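Local coordinates for putative lipoprotein (Parabacteroides distasonis, PDB 4FVS) that is of unknown function but, as a putative exported lipoprotein of the LolA/LolB clan, probably binds lipid or another hydrophobic ligand, at residues N95-P106 against Y119-K130. Residues are numbered along the deposited sequence; the frame is centred on the assembly and turned at random.
Sequences NVDITENFINYP and YFDEASVKIYDK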
ATOM      1  N   ASN A  95       5.546  -4.946  17.754  1.00 68.40           N
ATOM      2  CA  ASN A  95       6.946  -4.500  17.819  1.00 68.62           C
ATOM      3  C   ASN A  95       7.547  -4.405  16.429  1.00 66.11           C
ATOM      4  O   ASN A  95       8.602  -3.809  16.259  1.00 67.07           O
ATOM      5  CB  ASN A  95       7.792  -5.430  18.685  1.00 72.73           C
ATOM      6  CG  ASN A  95       7.384  -5.467  20.126  1.00 88.95           C
ATOM      7  OD1 ASN A  95       7.014  -4.440  20.723  1.00 78.15           O
ATOM      8  ND2 ASN A  95       7.484  -6.657  20.709  1.00 82.19           N
ATOM      9  N   VAL A  96       6.871  -4.981  15.436  1.00 57.09           N
ATOM     10  CA  VAL A  96       7.316  -4.972  14.052  1.00 53.28           C
ATOM     11  C   VAL A  96       7.102  -3.577  13.444  1.00 58.96           C
ATOM     12  O   VAL A  96       5.999  -3.023  13.503  1.00 58.98           O
ATOM     13  CB  VAL A  96       6.620  -6.068  13.241  1.00 53.65           C
ATOM     14  CG1 VAL A  96       7.064  -6.038  11.794  1.00 51.98           C
ATOM     15  CG2 VAL A  96       6.894  -7.433  13.847  1.00 54.31           C
ATOM     16  N   ASP A  97       8.182  -2.998  12.902  1.00 56.86           N
ATOM     17  CA  ASP A  97       8.135  -1.705  12.231  1.00 56.30           C
ATOM     18  C   ASP A  97       8.768  -1.822  10.837  1.00 57.51           C
ATOM     19  O   ASP A  97       9.412  -2.829  10.524  1.00 57.81           O
ATOM     20  CB  ASP A  97       8.814  -0.602  13.066  1.00 60.42           C
ATOM     21  CG  ASP A  97       8.102   0.748  12.984  1.00 75.59           C
ATOM     22  OD1 ASP A  97       7.465   1.032  11.937  1.00 72.93           O
ATOM     23  OD2 ASP A  97       8.173   1.515  13.967  1.00 88.99           O
ATOM     24  N   ILE A  98       8.520  -0.825   9.982  1.00 51.44           N
ATOM     25  CA  ILE A  98       9.069  -0.760   8.631  1.00 49.35           C
ATOM     26  C   ILE A  98       9.701   0.618   8.469  1.00 52.72           C
ATOM     27  O   ILE A  98       9.171   1.616   8.968  1.00 52.30           O
ATOM     28  CB  ILE A  98       8.007  -1.084   7.544  1.00 50.84           C
ATOM     29  CG1 ILE A  98       7.493  -2.539   7.694  1.00 51.51           C
ATOM     30  CG2 ILE A  98       8.574  -0.904   6.159  1.00 50.46           C
ATOM     31  CD1 ILE A  98       6.310  -2.969   6.824  1.00 62.56           C
ATOM     32  N   THR A  99      10.882   0.658   7.813  1.00 48.85           N
ATOM     33  CA  THR A  99      11.635   1.891   7.556  1.00 46.82           C
ATOM     34  C   THR A  99      10.825   2.782   6.622  1.00 50.37           C
ATOM     35  O   THR A  99      10.091   2.295   5.751  1.00 48.27           O
ATOM     36  CB  THR A  99      13.018   1.578   6.989  1.00 45.01           C
ATOM     37  OG1 THR A  99      12.878   0.728   5.857  1.00 47.54           O
ATOM     38  CG2 THR A  99      13.931   0.911   7.989  1.00 40.22           C
ATOM     39  N   GLU A 100      10.941   4.091   6.831  1.00 49.61           N
ATOM     40  CA  GLU A 100      10.256   5.106   6.051  1.00 49.80           C
ATOM     41  C   GLU A 100      10.910   5.249   4.689  1.00 52.87           C
ATOM     42  O   GLU A 100      12.124   5.387   4.598  1.00 52.32           O
ATOM     43  CB  GLU A 100      10.265   6.448   6.803  1.00 53.90           C
ATOM     44  CG  GLU A 100       9.636   7.602   6.038  1.00 70.82           C
ATOM     45  CD  GLU A 100      10.207   8.957   6.401  1.00 98.66           C
ATOM     46  OE1 GLU A 100       9.654   9.587   7.332  1.00102.40           O
ATOM     47  OE2 GLU A 100      11.198   9.388   5.761  1.00 85.46           O
ATOM     48  N   ASN A 101      10.098   5.178   3.635  1.00 50.72           N
ATOM     49  CA  ASN A 101      10.505   5.396   2.244  1.00 51.16           C
ATOM     50  C   ASN A 101       9.260   5.836   1.493  1.00 53.06           C
ATOM     51  O   ASN A 101       8.299   5.078   1.419  1.00 50.86           O
ATOM     52  CB  ASN A 101      11.197   4.154   1.610  1.00 53.60           C
ATOM     53  CG  ASN A 101      12.037   4.417   0.355  1.00 76.81           C
ATOM     54  OD1 ASN A 101      11.798   5.344  -0.415  1.00 74.75           O
ATOM     55  ND2 ASN A 101      13.044   3.589   0.104  1.00 68.87           N
ATOM     56  N   PHE A 102       9.221   7.103   1.058  1.00 50.48           N
ATOM     57  CA  PHE A 102       8.075   7.647   0.322  1.00 49.21           C
ATOM     58  C   PHE A 102       8.274   7.432  -1.157  1.00 52.98           C
ATOM     59  O   PHE A 102       9.319   7.786  -1.699  1.00 54.18           O
ATOM     60  CB  PHE A 102       7.871   9.124   0.639  1.00 52.78           C
ATOM     61  CG  PHE A 102       7.309   9.392   2.027  1.00 55.67           C
ATOM     62  CD1 PHE A 102       5.947   9.271   2.281  1.00 58.86           C
ATOM     63  CD2 PHE A 102       8.131   9.809   3.063  1.00 59.29           C
ATOM     64  CE1 PHE A 102       5.430   9.554   3.547  1.00 60.39           C
ATOM     65  CE2 PHE A 102       7.606  10.094   4.326  1.00 62.47           C
ATOM     66  CZ  PHE A 102       6.265   9.967   4.558  1.00 59.96           C
ATOM     67  N   ILE A 103       7.293   6.819  -1.805  1.00 49.35           N
ATOM     68  CA  ILE A 103       7.326   6.554  -3.243  1.00 48.83           C
ATOM     69  C   ILE A 103       6.162   7.264  -3.945  1.00 52.29           C
ATOM     70  O   ILE A 103       5.084   7.412  -3.365  1.00 53.36           O
ATOM     71  CB  ILE A 103       7.323   5.042  -3.544  1.00 51.10           C
ATOM     72  CG1 ILE A 103       6.107   4.327  -2.875  1.00 50.57           C
ATOM     73  CG2 ILE A 103       8.675   4.429  -3.131  1.00 52.26           C
ATOM     74  CD1 ILE A 103       5.808   2.856  -3.329  1.00 52.01           C
ATOM     75  N   ASN A 104       6.383   7.701  -5.190  1.00 47.76           N
ATOM     76  CA  ASN A 104       5.355   8.380  -5.976  1.00 47.98           C
ATOM     77  C   ASN A 104       4.333   7.398  -6.528  1.00 53.40           C
ATOM     78  O   ASN A 104       4.639   6.209  -6.722  1.00 51.33           O
ATOM     79  CB  ASN A 104       5.961   9.164  -7.134  1.00 42.96           C
ATOM     80  CG  ASN A 104       6.506   8.322  -8.268  1.00 53.85           C
ATOM     81  OD1 ASN A 104       7.102   7.275  -8.074  1.00 49.04           O
ATOM     82  ND2 ASN A 104       6.329   8.770  -9.487  1.00 51.89           N
ATOM     83  N   TYR A 105       3.122   7.928  -6.805  1.00 50.89           N
ATOM     84  CA  TYR A 105       2.028   7.241  -7.444  1.00 50.66           C
ATOM     85  C   TYR A 105       1.611   8.113  -8.615  1.00 55.89           C
ATOM     86  O   TYR A 105       1.023   9.179  -8.427  1.00 58.34           O
ATOM     87  CB  TYR A 105       0.883   6.918  -6.458  1.00 52.97           C
ATOM     88  CG  TYR A 105       1.189   5.718  -5.588  1.00 55.65           C
ATOM     89  CD1 TYR A 105       1.998   5.837  -4.457  1.00 57.15           C
ATOM     90  CD2 TYR A 105       0.705   4.457  -5.911  1.00 57.15           C
ATOM     91  CE1 TYR A 105       2.317   4.730  -3.671  1.00 57.46           C
ATOM     92  CE2 TYR A 105       1.022   3.338  -5.135  1.00 57.78           C
ATOM     93  CZ  TYR A 105       1.831   3.480  -4.016  1.00 68.89           C
ATOM     94  OH  TYR A 105       2.125   2.395  -3.226  1.00 73.75           O
ATOM     95  N   PRO A 106       2.008   7.731  -9.841  1.00 51.60           N
ATOM     96  CA  PRO A 106       1.662   8.547 -11.014  1.00 52.75           C
ATOM     97  C   PRO A 106       0.147   8.625 -11.249  1.00 57.69           C
ATOM     98  O   PRO A 106      -0.586   7.722 -10.876  1.00 56.83           O
ATOM     99  CB  PRO A 106       2.365   7.820 -12.171  1.00 54.63           C
ATOM    100  CG  PRO A 106       3.419   6.982 -11.524  1.00 58.15           C
ATOM    101  CD  PRO A 106       2.779   6.538 -10.237  1.00 52.54           C
ATOM    102  N   TYR A 119       7.947   7.496 -14.908  1.00 56.73           N
ATOM    103  CA  TYR A 119       8.943   7.250 -13.858  1.00 53.14           C
ATOM    104  C   TYR A 119       8.288   6.803 -12.551  1.00 54.37           C
ATOM    105  O   TYR A 119       7.320   7.415 -12.096  1.00 54.81           O
ATOM    106  CB  TYR A 119       9.824   8.498 -13.592  1.00 52.79           C
ATOM    107  CG  TYR A 119      10.898   8.260 -12.546  1.00 50.81           C
ATOM    108  CD1 TYR A 119      12.132   7.697 -12.889  1.00 51.56           C
ATOM    109  CD2 TYR A 119      10.669   8.560 -11.200  1.00 49.52           C
ATOM    110  CE1 TYR A 119      13.099   7.422 -11.915  1.00 48.25           C
ATOM    111  CE2 TYR A 119      11.634   8.294 -10.222  1.00 48.28           C
ATOM    112  CZ  TYR A 119      12.845   7.729 -10.585  1.00 49.74           C
ATOM    113  OH  TYR A 119      13.774   7.478  -9.610  1.00 53.37           O
ATOM    114  N   PHE A 120       8.865   5.771 -11.934  1.00 48.75           N
ATOM    115  CA  PHE A 120       8.419   5.237 -10.645  1.00 47.25           C
ATOM    116  C   PHE A 120       9.562   5.160  -9.677  1.00 50.79           C
ATOM    117  O   PHE A 120      10.605   4.625 -10.024  1.00 49.26           O
ATOM    118  CB  PHE A 120       7.820   3.830 -10.789  1.00 47.95           C
ATOM    119  CG  PHE A 120       6.493   3.695 -11.474  1.00 50.18           C
ATOM    120  CD1 PHE A 120       6.419   3.507 -12.843  1.00 54.60           C
ATOM    121  CD2 PHE A 120       5.315   3.659 -10.736  1.00 53.52           C
ATOM    122  CE1 PHE A 120       5.187   3.332 -13.477  1.00 56.60           C
ATOM    123  CE2 PHE A 120       4.081   3.474 -11.369  1.00 57.38           C
ATOM    124  CZ  PHE A 120       4.027   3.333 -12.742  1.00 56.67           C
ATOM    125  N   ASP A 121       9.365   5.637  -8.452  1.00 48.05           N
ATOM    126  CA  ASP A 121      10.367   5.504  -7.411  1.00 48.25           C
ATOM    127  C   ASP A 121      10.480   4.057  -6.987  1.00 55.21           C
ATOM    128  O   ASP A 121       9.476   3.363  -7.005  1.00 53.57           O
ATOM    129  CB  ASP A 121       9.969   6.352  -6.192  1.00 48.87           C
ATOM    130  CG  ASP A 121      10.006   7.845  -6.363  1.00 57.04           C
ATOM    131  OD1 ASP A 121      10.949   8.349  -7.013  1.00 59.89           O
ATOM    132  OD2 ASP A 121       9.177   8.519  -5.742  1.00 65.96           O
ATOM    133  N   GLU A 122      11.649   3.601  -6.574  1.00 56.17           N
ATOM    134  CA  GLU A 122      11.782   2.259  -6.015  1.00 57.27           C
ATOM    135  C   GLU A 122      11.751   2.325  -4.502  1.00 67.26           C
ATOM    136  O   GLU A 122      12.091   3.354  -3.901  1.00 70.38           O
ATOM    137  CB  GLU A 122      13.067   1.572  -6.464  1.00 59.51           C
ATOM    138  CG  GLU A 122      13.003   1.100  -7.896  1.00 73.13           C
ATOM    139  CD  GLU A 122      14.216   0.327  -8.368  1.00 89.48           C
ATOM    140  OE1 GLU A 122      15.265   0.346  -7.675  1.00 76.49           O
ATOM    141  OE2 GLU A 122      14.103  -0.303  -9.445  1.00 71.92           O
ATOM    142  N   ALA A 123      11.471   1.197  -3.887  1.00 64.30           N
ATOM    143  CA  ALA A 123      11.474   1.080  -2.444  1.00 63.86           C
ATOM    144  C   ALA A 123      12.339  -0.091  -2.015  1.00 67.04           C
ATOM    145  O   ALA A 123      12.324  -1.147  -2.637  1.00 67.10           O
ATOM    146  CB  ALA A 123      10.047   0.894  -1.945  1.00 63.70           C
ATOM    147  N   SER A 124      13.125   0.107  -0.989  1.00 63.70           N
ATOM    148  CA  SER A 124      13.891  -0.959  -0.361  1.00 64.02           C
ATOM    149  C   SER A 124      13.887  -0.635   1.103  1.00 66.64           C
ATOM    150  O   SER A 124      14.667   0.194   1.601  1.00 67.03           O
ATOM    151  CB  SER A 124      15.285  -1.151  -0.947  1.00 69.76           C
ATOM    152  OG  SER A 124      15.957  -2.240  -0.324  1.00 81.05           O
ATOM    153  N   VAL A 125      12.872  -1.195   1.756  1.00 60.29           N
ATOM    154  CA  VAL A 125      12.624  -0.967   3.157  1.00 58.49           C
ATOM    155  C   VAL A 125      13.241  -2.092   3.995  1.00 59.60           C
ATOM    156  O   VAL A 125      13.866  -3.014   3.475  1.00 59.71           O
ATOM    157  CB  VAL A 125      11.104  -0.817   3.420  1.00 60.26           C
ATOM    158  CG1 VAL A 125      10.535   0.343   2.612  1.00 59.87           C
ATOM    159  CG2 VAL A 125      10.334  -2.119   3.168  1.00 58.14           C
ATOM    160  N   LYS A 126      13.095  -1.969   5.302  1.00 53.88           N
ATOM    161  CA  LYS A 126      13.503  -2.995   6.217  1.00 52.53           C
ATOM    162  C   LYS A 126      12.384  -3.217   7.225  1.00 54.49           C
ATOM    163  O   LYS A 126      11.886  -2.272   7.850  1.00 53.41           O
ATOM    164  CB  LYS A 126      14.817  -2.661   6.882  1.00 54.74           C
ATOM    165  CG  LYS A 126      15.573  -3.919   7.247  1.00 57.30           C
ATOM    166  CD  LYS A 126      16.879  -3.648   7.878  1.00 52.95           C
ATOM    167  CE  LYS A 126      17.831  -2.960   6.938  1.00 54.52           C
ATOM    168  NZ  LYS A 126      18.485  -3.831   5.935  1.00 50.27           N
ATOM    169  N   ILE A 127      11.924  -4.451   7.309  1.00 49.84           N
ATOM    170  CA  ILE A 127      10.907  -4.800   8.296  1.00 49.45           C
ATOM    171  C   ILE A 127      11.682  -5.436   9.470  1.00 52.81           C
ATOM    172  O   ILE A 127      12.522  -6.309   9.250  1.00 53.67           O
ATOM    173  CB  ILE A 127       9.783  -5.655   7.690  1.00 52.20           C
ATOM    174  CG1 ILE A 127       8.768  -6.074   8.736  1.00 53.35           C
ATOM    175  CG2 ILE A 127      10.301  -6.842   6.875  1.00 54.46           C
ATOM    176  CD1 ILE A 127       7.414  -6.435   8.121  1.00 64.41           C
ATOM    177  N   TYR A 128      11.514  -4.895  10.678  1.00 47.28           N
ATOM    178  CA  TYR A 128      12.300  -5.310  11.839  1.00 47.58           C
ATOM    179  C   TYR A 128      11.501  -5.244  13.125  1.00 51.27           C
ATOM    180  O   TYR A 128      10.468  -4.586  13.166  1.00 49.84           O
ATOM    181  CB  TYR A 128      13.545  -4.379  11.968  1.00 49.57           C
ATOM    182  CG  TYR A 128      13.216  -2.914  12.214  1.00 50.13           C
ATOM    183  CD1 TYR A 128      12.927  -2.056  11.158  1.00 50.46           C
ATOM    184  CD2 TYR A 128      13.175  -2.393  13.504  1.00 53.01           C
ATOM    185  CE1 TYR A 128      12.576  -0.723  11.380  1.00 50.17           C
ATOM    186  CE2 TYR A 128      12.835  -1.057  13.740  1.00 54.38           C
ATOM    187  CZ  TYR A 128      12.527  -0.226  12.674  1.00 58.72           C
ATOM    188  OH  TYR A 128      12.196   1.094  12.910  1.00 59.03           O
ATOM    189  N   ASP A 129      12.055  -5.828  14.202  1.00 49.62           N
ATOM    190  CA  ASP A 129      11.508  -5.810  15.551  1.00 51.28           C
ATOM    191  C   ASP A 129      12.122  -4.612  16.292  1.00 58.59           C
ATOM    192  O   ASP A 129      13.328  -4.581  16.503  1.00 61.38           O
ATOM    193  CB  ASP A 129      11.818  -7.172  16.236  1.00 55.61           C
ATOM    194  CG  ASP A 129      11.348  -7.420  17.673  1.00 73.19           C
ATOM    195  OD1 ASP A 129      10.996  -6.442  18.368  1.00 75.28           O
ATOM    196  OD2 ASP A 129      11.393  -8.594  18.118  1.00 80.50           O
ATOM    197  N   LYS A 130      11.297  -3.616  16.660  1.00 55.84           N
ATOM    198  CA  LYS A 130      11.676  -2.398  17.397  1.00 57.87           C
ATOM    199  C   LYS A 130      12.489  -2.707  18.654  1.00 67.72           C
ATOM    200  O   LYS A 130      13.406  -1.942  18.993  1.00 70.07           O
ATOM    201  CB  LYS A 130      10.420  -1.590  17.810  1.00 60.37           C
ATOM    202  CG  LYS A 130       9.835  -0.729  16.678  1.00 82.67           C
ATOM    203  CD  LYS A 130       8.567   0.046  17.072  1.00 96.52           C
ATOM    204  CE  LYS A 130       7.283  -0.697  16.750  1.00107.93           C
ATOM    205  NZ  LYS A 130       6.083   0.164  16.924  1.00115.47           N
TER
HETATM  206  O   HOH W   1       4.767   0.002  13.874  1.00 53.71           O
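D97 and Y128 form the hydrogen-bonded pair of a short antiparallel pairing of strands 96-98 and 123-129, in the antiparallel, strand-rich YmcC-like fold of this DUF3108-like protein. D97 N gives a nearly straight bond to Y128 O (2.8 Å), and Y128 N returns one to D97 O. D97 CB lies off-centre over the Y128 ring, a CH-pi contact. On the other face, V96 CG1 meets I127 CG1 at 3.5 Å, and I98 CD1 touches I127 CD1.

Past I98 the regular pairing stops. T99 N still bonds K126 O, but T99 OG1 takes over as acceptor for K126 N (2.8 Å). T99 chi1 of 53° places OG1 between its own backbone N and carbonyl carbon, where it faces K126 N. K126 NZ turns away to a salt bridge with D138.

Farther along, strand 102-104 pairs with strand 74-78, and side chains reach across to 119-130. N104 can be followed outward. Its CB lies 3.6 Å from D121 OD2, which also accepts a bond from N104 N. CG, the amide carbon, lies near D121 OD2 and D121 N. OD1 accepts D121 N at 2.8 Å. ND2 donates to Y119 O, which lies in the amide plane, and also bonds E74. With an alanine in place of N104, D121 N and Y119 O would probably lose these partners, leaving the backbone bond to D121 OD2 as the remaining hydrogen bond of this group between the segments. Two residues on, P106 CG sits over the face of the F120 ring, 4.0 Å from its centroid, while P106 CD comes within 3.5 Å of F120 CE2.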